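Local atomic coordinates of AxyAgu115A (Amphibacillus xylanus NBRC 15112, PDB entry 6NPS), a protein that acts as a family GH115 alpha-glucuronidase, a glycoside hydrolase that probably removes glucuronic acid side groups from arabinoglucuronoxylan. Residues A[243-246]-A[247-250]; A[251-254]-A[255-258]; A[289-293]-A[294-298]; A[341-345]-A[346-350]. The protein carries 3 engineered substitutions. One frame throughout, in Å; residues are numbered along the deposited sequence.

Overall arrangement
Four local contacts follow one another along the GH115 family region, in series and without crossing. Contact 1 turns the chain just after strand 241-242, and contact 2 continues directly from it into helix 256-260; E248 OE2 to G254 N and G243 O to Y253 OH tie the two together. Contact 3 closes the turn from helix 277-291 toward strand 298-300, with L251 of contact 2 packed on T291, G292 and N296. Contact 4 leads from the loop after helix 317-338 into strand 348-351, where I298 bonds to P347 and M349. Contacts 2 and 4, centres about 21 Å apart, do not touch. The four contacts together link helices and parallel strands of the TIM-barrel region.

Contact 1: residues A[243-246]-A[247-250]; sequences GASH and HEPC
E248 reaches back across a tight turn to S245, gripping both its backbone and its hydroxyl. At the root of the side chain, CB of E248 packs 3.6 Å from CB of A244, whose methyl also lies against the carbonyl O of E248. CG stands beside the backbone N and anti to the carbonyl carbon (chi1 -63°), which sends the chain back over the turn; there CG passes 3.7 Å from OG of S245 and lies over one face of the H247 ring, toward its rim. At the tip, OE1 accepts twice from one residue: S245 N meets its anti lone pair at 3.0 Å, and S245 OG comes to OE1 at 2.9 Å from above the carboxylate plane. OE2 takes the N-H of G254, so both oxygens of the buried carboxylate are engaged and its rotation is fixed. With an alanine here, S245 N and OG would probably lose their shared acceptor and G254 N its partner. The backbone closes the same turn, type I from S245 to E248, through E248 N to S245 O at 2.9 Å. At its corner the H246 and H247 rings meet obliquely, planes 49° apart, with H246 ND1 in the plane of the H247 ring, 3.4 Å from its CD2. H246 stacks on Y353, and its NE2 bonds a glycerol, probably from the crystallisation liquor, though such molecules often mark pockets. The turn lies in the loop beyond the C-terminal end of strand 241-242, the side on which TIM barrels carry their active sites.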
loop_
_atom_site.group_PDB
_atom_site.type_symbol
_atom_site.label_atom_id
_atom_site.label_comp_id
_atom_site.label_asym_id
_atom_site.label_seq_id
_atom_site.Cartn_x
_atom_site.Cartn_y
_atom_site.Cartn_z
ATOM N N GLY A 243 47.025 11.442 10.509
ATOM C CA GLY A 243 46.288 11.156 11.731
ATOM C C GLY A 243 45.511 9.861 11.616
ATOM O O GLY A 243 45.656 9.096 10.653
ATOM N N ALA A 244 44.625 9.639 12.577
ATOM C CA ALA A 244 43.897 8.391 12.612
ATOM C C ALA A 244 42.540 8.638 13.229
ATOM O O ALA A 244 42.356 9.558 14.037
ATOM C CB ALA A 244 44.678 7.311 13.419
ATOM N N SER A 245 41.584 7.790 12.861
ATOM C CA SER A 245 40.235 7.996 13.323
ATOM C C SER A 245 40.132 7.696 14.814
ATOM O O SER A 245 41.068 7.216 15.467
ATOM C CB SER A 245 39.258 7.148 12.513
ATOM O OG SER A 245 39.296 5.790 12.945
ATOM N N HIS A 246 38.919 7.946 15.310
ATOM C CA HIS A 246 38.557 7.884 16.719
ATOM C C HIS A 246 38.877 6.552 17.378
ATOM O O HIS A 246 39.036 6.512 18.602
ATOM C CB HIS A 246 37.054 8.167 16.841
ATOM C CG HIS A 246 36.256 7.665 15.677
ATOM N ND1 HIS A 246 35.753 6.381 15.623
ATOM C CD2 HIS A 246 35.879 8.266 14.517
ATOM C CE1 HIS A 246 35.099 6.212 14.487
ATOM N NE2 HIS A 246 35.150 7.344 13.802
ATOM N N HIS A 247 38.946 5.492 16.598
ATOM C CA HIS A 247 39.251 4.179 17.115
ATOM C C HIS A 247 40.586 3.624 16.712
ATOM O O HIS A 247 40.733 2.451 16.654
ATOM C CB HIS A 247 38.172 3.172 16.788
ATOM C CG HIS A 247 37.978 2.917 15.338
ATOM N ND1 HIS A 247 38.432 1.781 14.721
ATOM C CD2 HIS A 247 37.310 3.605 14.397
ATOM C CE1 HIS A 247 38.095 1.801 13.451
ATOM N NE2 HIS A 247 37.404 2.898 13.229
ATOM N N GLU A 248 41.542 4.466 16.384
ATOM C CA GLU A 248 42.867 4.013 15.968
ATOM C C GLU A 248 43.945 4.722 16.779
ATOM O O GLU A 248 44.751 5.473 16.221
ATOM C CB GLU A 248 43.056 4.229 14.465
ATOM C CG GLU A 248 42.046 3.396 13.584
ATOM C CD GLU A 248 42.078 3.821 12.109
ATOM O OE1 GLU A 248 41.829 5.012 11.815
ATOM O OE2 GLU A 248 42.365 2.974 11.235
ATOM N N PRO A 249 44.025 4.467 18.089
ATOM C CA PRO A 249 45.011 5.165 18.921
ATOM C C PRO A 249 46.453 4.686 18.750
ATOM O O PRO A 249 46.741 3.563 18.321
ATOM C CB PRO A 249 44.532 4.887 20.347
ATOM C CG PRO A 249 43.734 3.584 20.244
ATOM C CD PRO A 249 43.090 3.642 18.904
ATOM N N CYS A 250 47.368 5.608 19.085
ATOM C CA CYS A 250 48.793 5.338 19.243
ATOM C C CYS A 250 49.420 4.861 17.942
ATOM O O CYS A 250 50.276 3.971 17.942
ATOM C CB CYS A 250 49.022 4.302 20.341
ATOM S SG CYS A 250 48.828 5.078 21.932
#

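Contact 2: residues A[251-254]-A[255-258]; sequences LRYG and EEYK
E256 turns its carboxylate back toward R252 and Y253, and each oxygen takes a different partner. The ionic part is a salt bridge: R252 NH1 donates to E256 OE1 at 2.8 Å. OE1 lies in the guanidinium plane and is met nearly end-on to its own C-O bond; with the guanidinium and carboxylate planes 78° apart and OE2 turned to other donors, NH1 makes the bridge to OE1 by itself. The bend of R252 at chi2 (-66°) also brings its CD to 3.4 Å from E256 OE1. NE of the same arginine bonds F283 O.

Y253 and E256 exchange two hydrogen bonds, one from backbone to carboxylate and one between backbones. Y253 N reaches E256 OE2 at 2.9 Å from above the carboxylate plane, and E256 N returns a bond of 3.0 Å to Y253 O. OE2 has a further donor in N223 ND2, and Y253 OH is held by G243 O.

Water extends the pattern into the helix: one molecule donates to Y253 O at 2.9 Å and accepts from Y257 N. Nearer the surface, K258 NZ pairs with E255 OE2 at 3.0 Å, again from above the carboxylate plane.

The buried negative charge of E256 is probably balanced by R252, while the backbone and N223 donors hold its carboxylate in place. One acidic side chain thus joins the loop at R252 and Y253 to the start of the helix.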
loop_
_atom_site.group_PDB
_atom_site.type_symbol
_atom_site.label_atom_id
_atom_site.label_comp_id
_atom_site.label_asym_id
_atom_site.label_seq_id
_atom_site.Cartn_x
_atom_site.Cartn_y
_atom_site.Cartn_z
ATOM N N LEU A 251 48.972 5.442 16.837
ATOM C CA LEU A 251 49.581 5.290 15.505
ATOM C C LEU A 251 49.396 3.884 14.930
ATOM O O LEU A 251 50.200 3.409 14.112
ATOM C CB LEU A 251 51.062 5.687 15.524
ATOM C CG LEU A 251 51.329 7.096 16.076
ATOM C CD1 LEU A 251 52.846 7.375 16.131
ATOM C CD2 LEU A 251 50.577 8.201 15.241
ATOM N N ARG A 252 48.319 3.226 15.348
ATOM C CA ARG A 252 47.944 1.889 14.898
ATOM C C ARG A 252 46.649 1.999 14.107
ATOM O O ARG A 252 45.595 2.271 14.699
ATOM C CB ARG A 252 47.733 0.978 16.101
ATOM C CG ARG A 252 49.062 0.636 16.798
ATOM C CD ARG A 252 49.931 -0.208 15.892
ATOM N NE ARG A 252 50.840 -1.022 16.693
ATOM C CZ ARG A 252 51.750 -1.862 16.198
ATOM N NH1 ARG A 252 51.892 -2.018 14.882
ATOM N NH2 ARG A 252 52.526 -2.552 17.031
ATOM N N TYR A 253 46.691 1.728 12.796
ATOM C CA TYR A 253 45.423 1.770 12.057
ATOM C C TYR A 253 44.605 0.509 12.318
ATOM O O TYR A 253 45.129 -0.507 12.770
ATOM C CB TYR A 253 45.669 1.958 10.565
ATOM C CG TYR A 253 46.207 3.361 10.327
ATOM C CD1 TYR A 253 45.343 4.457 10.289
ATOM C CD2 TYR A 253 47.589 3.587 10.231
ATOM C CE1 TYR A 253 45.834 5.748 10.126
ATOM C CE2 TYR A 253 48.076 4.861 10.057
ATOM C CZ TYR A 253 47.184 5.941 9.997
ATOM O OH TYR A 253 47.659 7.224 9.842
ATOM N N GLY A 254 43.313 0.575 11.952
ATOM C CA GLY A 254 42.329 -0.354 12.478
ATOM C C GLY A 254 42.559 -1.806 12.107
ATOM O O GLY A 254 42.104 -2.706 12.821
ATOM N N GLU A 255 43.247 -2.072 10.996
ATOM C CA GLU A 255 43.452 -3.464 10.596
ATOM C C GLU A 255 44.758 -4.070 11.138
ATOM O O GLU A 255 44.962 -5.292 11.009
ATOM C CB GLU A 255 43.432 -3.581 9.067
ATOM C CG GLU A 255 42.068 -3.290 8.435
ATOM C CD GLU A 255 41.094 -4.451 8.580
ATOM O OE1 GLU A 255 40.359 -4.522 9.596
ATOM O OE2 GLU A 255 41.073 -5.302 7.665
ATOM N N GLU A 256 45.644 -3.261 11.739
ATOM C CA GLU A 256 46.940 -3.789 12.181
ATOM C C GLU A 256 46.768 -4.916 13.185
ATOM O O GLU A 256 47.416 -5.962 13.064
ATOM C CB GLU A 256 47.813 -2.674 12.767
ATOM C CG GLU A 256 48.220 -1.635 11.699
ATOM C CD GLU A 256 49.351 -0.681 12.127
ATOM O OE1 GLU A 256 50.380 -1.155 12.677
ATOM O OE2 GLU A 256 49.208 0.552 11.877
ATOM N N TYR A 257 45.885 -4.730 14.185
ATOM C CA TYR A 257 45.810 -5.700 15.279
ATOM C C TYR A 257 45.364 -7.065 14.780
ATOM O O TYR A 257 45.797 -8.104 15.310
ATOM C CB TYR A 257 44.880 -5.195 16.390
ATOM C CG TYR A 257 44.941 -6.057 17.664
ATOM C CD1 TYR A 257 43.815 -6.688 18.150
ATOM C CD2 TYR A 257 46.124 -6.196 18.380
ATOM C CE1 TYR A 257 43.851 -7.457 19.301
ATOM C CE2 TYR A 257 46.184 -6.986 19.544
ATOM C CZ TYR A 257 45.044 -7.614 19.999
ATOM O OH TYR A 257 45.072 -8.394 21.143
ATOM N N LYS A 258 44.539 -7.086 13.740
ATOM C CA LYS A 258 44.053 -8.349 13.201
ATOM C C LYS A 258 45.193 -9.278 12.780
ATOM O O LYS A 258 45.061 -10.497 12.903
ATOM C CB LYS A 258 43.113 -8.085 12.021
ATOM C CG LYS A 258 42.300 -9.287 11.633
ATOM C CD LYS A 258 41.569 -9.108 10.307
ATOM C CE LYS A 258 42.323 -8.205 9.341
ATOM N NZ LYS A 258 41.665 -8.184 8.001
HETATM O O HOH W 1 44.557 -2.238 14.969
HETATM O O HOH W 2 42.292 -5.063 13.707
#

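Contact 3: residues A[289-293]-A[294-298]; sequences KRTGH and FENII
T291 O is the shared acceptor to which F294 and N296 both turn back. F294 N bonds it at 3.2 Å, closing a type I beta turn from T291 to F294. From the opposite face of the carbonyl plane N296 ND2 donates to T291 O at 3.1 Å; the acceptor lies in the plane of the N296 amide, but the N-H points at it only moderately straight (137°). The N296 side chain can reach because its CG stands between the backbone N and the carbonyl carbon (chi1 45°). A water lies 2.9 Å from G292 O and 3.0 Å from F294 O, placed to donate to either; with other acceptors near, it need not serve both at once. Beyond the turn, E295 N donates to the D236 carboxylate and the E295 carboxylate forms a salt bridge with R121, while R290 pairs with D224.

The F294 ring turns its edge to T291, with CD2 near T291 O and 3.7 Å from T291 CB; one of its faces takes H293. H293 and F294 lie side by side and point the same way, NE2 of H293 resting over the phenylalanine, 3.4 Å from CZ of F294. The two rings stay oblique, at 35°. The phenyl also packs on V232 and D236 of helix 230-238. A serine in place of F294 would probably open a gap beside T291 and helix 230-238 and leave the H293 imidazole without its ring partner. The arrangement is that of a helix-to-strand connection in an alpha/beta barrel, here leading from helix 277-291 to strand 298-300.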
loop_
_atom_site.group_PDB
_atom_site.type_symbol
_atom_site.label_atom_id
_atom_site.label_comp_id
_atom_site.label_asym_id
_atom_site.label_seq_id
_atom_site.Cartn_x
_atom_site.Cartn_y
_atom_site.Cartn_z
ATOM N N LYS A 289 56.843 3.349 18.664
ATOM C CA LYS A 289 58.228 3.180 18.230
ATOM C C LYS A 289 58.340 3.130 16.711
ATOM O O LYS A 289 59.354 3.558 16.157
ATOM C CB LYS A 289 58.817 1.900 18.822
ATOM C CG LYS A 289 59.182 1.971 20.288
ATOM C CD LYS A 289 59.974 0.716 20.699
ATOM C CE LYS A 289 60.357 0.746 22.179
ATOM N NZ LYS A 289 61.199 -0.427 22.579
ATOM N N ARG A 290 57.319 2.608 16.018
ATOM C CA ARG A 290 57.465 2.352 14.588
ATOM C C ARG A 290 57.284 3.621 13.753
ATOM O O ARG A 290 57.991 3.815 12.760
ATOM C CB ARG A 290 56.480 1.270 14.148
ATOM C CG ARG A 290 56.963 0.453 12.971
ATOM C CD ARG A 290 55.840 -0.380 12.378
ATOM N NE ARG A 290 56.166 -0.834 11.032
ATOM C CZ ARG A 290 55.262 -1.025 10.077
ATOM N NH1 ARG A 290 53.980 -0.800 10.335
ATOM N NH2 ARG A 290 55.632 -1.429 8.869
ATOM N N THR A 291 56.328 4.482 14.088
ATOM C CA THR A 291 56.140 5.680 13.279
ATOM C C THR A 291 56.095 6.952 14.124
ATOM O O THR A 291 55.717 8.013 13.609
ATOM C CB THR A 291 54.869 5.571 12.397
ATOM O OG1 THR A 291 53.702 5.557 13.216
ATOM C CG2 THR A 291 54.921 4.313 11.548
ATOM N N GLY A 292 56.525 6.892 15.387
ATOM C CA GLY A 292 56.456 8.074 16.231
ATOM C C GLY A 292 57.348 9.221 15.786
ATOM O O GLY A 292 57.109 10.370 16.181
ATOM N N HIS A 293 58.344 8.957 14.956
ATOM C CA HIS A 293 59.259 10.030 14.569
ATOM C C HIS A 293 58.840 10.748 13.288
ATOM O O HIS A 293 59.501 11.718 12.889
ATOM C CB HIS A 293 60.675 9.490 14.416
ATOM C CG HIS A 293 60.804 8.423 13.378
ATOM N ND1 HIS A 293 60.238 7.172 13.517
ATOM C CD2 HIS A 293 61.446 8.414 12.186
ATOM C CE1 HIS A 293 60.525 6.440 12.456
ATOM N NE2 HIS A 293 61.260 7.168 11.634
ATOM N N PHE A 294 57.767 10.300 12.642
ATOM C CA PHE A 294 57.201 11.005 11.506
ATOM C C PHE A 294 56.238 12.073 12.005
ATOM O O PHE A 294 55.881 12.119 13.182
ATOM C CB PHE A 294 56.492 10.021 10.579
ATOM C CG PHE A 294 57.390 8.969 10.017
ATOM C CD1 PHE A 294 58.326 9.289 9.053
ATOM C CD2 PHE A 294 57.303 7.650 10.455
ATOM C CE1 PHE A 294 59.171 8.319 8.533
ATOM C CE2 PHE A 294 58.121 6.679 9.928
ATOM C CZ PHE A 294 59.074 7.016 8.971
ATOM N N GLU A 295 55.806 12.955 11.097
ATOM C CA GLU A 295 54.939 14.061 11.498
ATOM C C GLU A 295 53.490 13.573 11.530
ATOM O O GLU A 295 52.920 13.214 10.488
ATOM C CB GLU A 295 55.104 15.251 10.548
ATOM C CG GLU A 295 54.541 16.549 11.118
ATOM C CD GLU A 295 54.800 17.798 10.253
ATOM O OE1 GLU A 295 55.275 17.678 9.094
ATOM O OE2 GLU A 295 54.504 18.909 10.754
ATOM N N ASN A 296 52.879 13.563 12.711
ATOM C CA ASN A 296 51.524 13.028 12.825
ATOM C C ASN A 296 50.886 13.616 14.079
ATOM O O ASN A 296 51.533 14.291 14.880
ATOM C CB ASN A 296 51.532 11.489 12.853
ATOM C CG ASN A 296 52.606 10.936 13.770
ATOM O OD1 ASN A 296 52.722 11.364 14.934
ATOM N ND2 ASN A 296 53.434 10.013 13.242
ATOM N N ILE A 297 49.591 13.400 14.213
ATOM C CA ILE A 297 48.883 13.676 15.450
ATOM C C ILE A 297 48.492 12.324 16.018
ATOM O O ILE A 297 47.944 11.479 15.295
ATOM C CB ILE A 297 47.659 14.577 15.200
ATOM C CG1 ILE A 297 48.133 15.964 14.712
ATOM C CG2 ILE A 297 46.781 14.696 16.472
ATOM C CD1 ILE A 297 46.950 16.848 14.295
ATOM N N ILE A 298 48.872 12.078 17.266
ATOM C CA ILE A 298 48.600 10.795 17.907
ATOM C C ILE A 298 47.189 10.811 18.470
ATOM O O ILE A 298 46.840 11.674 19.290
ATOM C CB ILE A 298 49.610 10.506 19.019
ATOM C CG1 ILE A 298 51.044 10.541 18.464
ATOM C CG2 ILE A 298 49.268 9.157 19.695
ATOM C CD1 ILE A 298 52.119 10.362 19.571
HETATM O O HOH W 3 55.244 12.607 16.074
#

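Contact 4: residues A[341-345]-A[346-350]; sequences PNLKE and VPRML
L343 and R348 cross at about a right angle, the branch point of the leucine set over one face of the guanidinium. CG of L343 lies 3.4 Å from NH1 of R348, displaced toward the rim of the flat group, and CD1 of L343 follows at 3.9 Å from the same NH1. The arginine is turned this way by a bend at chi3 (-72°), which also lets its NE donate to V346 O at 3.1 Å. That bond is nearly straight (165°), with the carbonyl oxygen in the guanidinium plane. NH1 is bonded to N332 of helix 317-338, so the group is held from its edge while the leucine covers a face.

In the backbone, V346 N bonds L343 O at 2.9 Å, closing the turn that ends the 3-10 segment 343-345. V346 CG2 sits 3.8 Å from N342 O. L343, V346 and R348 all pack on I335 of helix 317-338, and V346 also meets I298. This is a helix-to-strand connection of a TIM-barrel fold: the 3-10 turn feeds strand 348-351, which pairs in parallel with strands 298-300 and 379-383.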
loop_
_atom_site.group_PDB
_atom_site.type_symbol
_atom_site.label_atom_id
_atom_site.label_comp_id
_atom_site.label_asym_id
_atom_site.label_seq_id
_atom_site.Cartn_x
_atom_site.Cartn_y
_atom_site.Cartn_z
ATOM N N PRO A 341 59.965 13.200 25.466
ATOM C CA PRO A 341 59.748 13.410 26.910
ATOM C C PRO A 341 58.886 14.626 27.271
ATOM O O PRO A 341 58.362 14.656 28.393
ATOM C CB PRO A 341 61.171 13.593 27.451
ATOM C CG PRO A 341 62.039 12.961 26.442
ATOM C CD PRO A 341 61.399 13.154 25.123
ATOM N N ASN A 342 58.793 15.600 26.371
ATOM C CA ASN A 342 57.998 16.799 26.598
ATOM C C ASN A 342 56.628 16.628 25.964
ATOM O O ASN A 342 56.429 16.934 24.789
ATOM C CB ASN A 342 58.699 18.030 26.022
ATOM C CG ASN A 342 58.156 19.327 26.587
ATOM O OD1 ASN A 342 57.155 19.336 27.303
ATOM N ND2 ASN A 342 58.815 20.434 26.265
ATOM N N LEU A 343 55.683 16.135 26.756
ATOM C CA LEU A 343 54.322 15.885 26.273
ATOM C C LEU A 343 53.714 17.093 25.556
ATOM O O LEU A 343 52.993 16.927 24.567
ATOM C CB LEU A 343 53.477 15.464 27.461
ATOM C CG LEU A 343 52.459 14.339 27.321
ATOM C CD1 LEU A 343 52.963 13.257 26.345
ATOM C CD2 LEU A 343 52.159 13.782 28.724
ATOM N N LYS A 344 53.989 18.316 26.026
ATOM C CA LYS A 344 53.408 19.486 25.368
ATOM C C LYS A 344 53.887 19.650 23.930
ATOM O O LYS A 344 53.210 20.309 23.136
ATOM C CB LYS A 344 53.725 20.758 26.157
ATOM C CG LYS A 344 52.981 20.855 27.465
ATOM C CD LYS A 344 53.066 22.246 28.082
ATOM C CE LYS A 344 52.354 22.280 29.436
ATOM N NZ LYS A 344 52.517 23.579 30.158
ATOM N N GLU A 345 55.029 19.073 23.573
ATOM C CA GLU A 345 55.494 19.132 22.197
ATOM C C GLU A 345 54.889 18.048 21.315
ATOM O O GLU A 345 55.224 17.990 20.124
ATOM C CB GLU A 345 57.019 19.025 22.148
ATOM C CG GLU A 345 57.731 20.238 22.732
ATOM C CD GLU A 345 59.202 20.297 22.348
ATOM O OE1 GLU A 345 59.536 21.058 21.410
ATOM O OE2 GLU A 345 60.021 19.585 22.979
ATOM N N VAL A 346 54.010 17.198 21.839
ATOM C CA VAL A 346 53.494 16.104 21.027
ATOM C C VAL A 346 52.018 16.362 20.741
ATOM O O VAL A 346 51.183 16.280 21.656
ATOM C CB VAL A 346 53.694 14.741 21.703
ATOM C CG1 VAL A 346 53.236 13.650 20.752
ATOM C CG2 VAL A 346 55.153 14.591 22.063
ATOM N N PRO A 347 51.640 16.621 19.493
ATOM C CA PRO A 347 50.209 16.817 19.179
ATOM C C PRO A 347 49.432 15.526 19.411
ATOM O O PRO A 347 49.776 14.459 18.884
ATOM C CB PRO A 347 50.210 17.217 17.697
ATOM C CG PRO A 347 51.627 17.647 17.402
ATOM C CD PRO A 347 52.511 16.797 18.322
ATOM N N ARG A 348 48.380 15.628 20.214
ATOM C CA ARG A 348 47.525 14.496 20.502
ATOM C C ARG A 348 46.079 14.951 20.409
ATOM O O ARG A 348 45.773 16.146 20.551
ATOM C CB ARG A 348 47.798 13.902 21.885
ATOM C CG ARG A 348 49.195 13.319 22.080
ATOM C CD ARG A 348 49.595 13.345 23.566
ATOM N NE ARG A 348 49.866 14.711 24.019
ATOM C CZ ARG A 348 49.663 15.153 25.260
ATOM N NH1 ARG A 348 49.203 14.335 26.206
ATOM N NH2 ARG A 348 49.937 16.411 25.567
ATOM N N MET A 349 45.194 13.976 20.160
ATOM C CA MET A 349 43.780 14.257 19.935
ATOM C C MET A 349 42.942 13.158 20.582
ATOM O O MET A 349 43.253 11.967 20.459
ATOM C CB MET A 349 43.465 14.348 18.434
ATOM C CG MET A 349 41.979 14.648 18.084
ATOM S SD MET A 349 41.070 13.098 17.695
ATOM C CE MET A 349 41.732 12.738 16.056
ATOM N N LEU A 350 41.865 13.567 21.250
ATOM C CA LEU A 350 40.887 12.645 21.808
ATOM C C LEU A 350 39.559 12.915 21.116
ATOM O O LEU A 350 39.076 14.052 21.114
ATOM C CB LEU A 350 40.778 12.810 23.321
ATOM C CG LEU A 350 39.590 12.016 23.863
ATOM C CD1 LEU A 350 39.895 10.508 23.780
ATOM C CD2 LEU A 350 39.315 12.441 25.300
#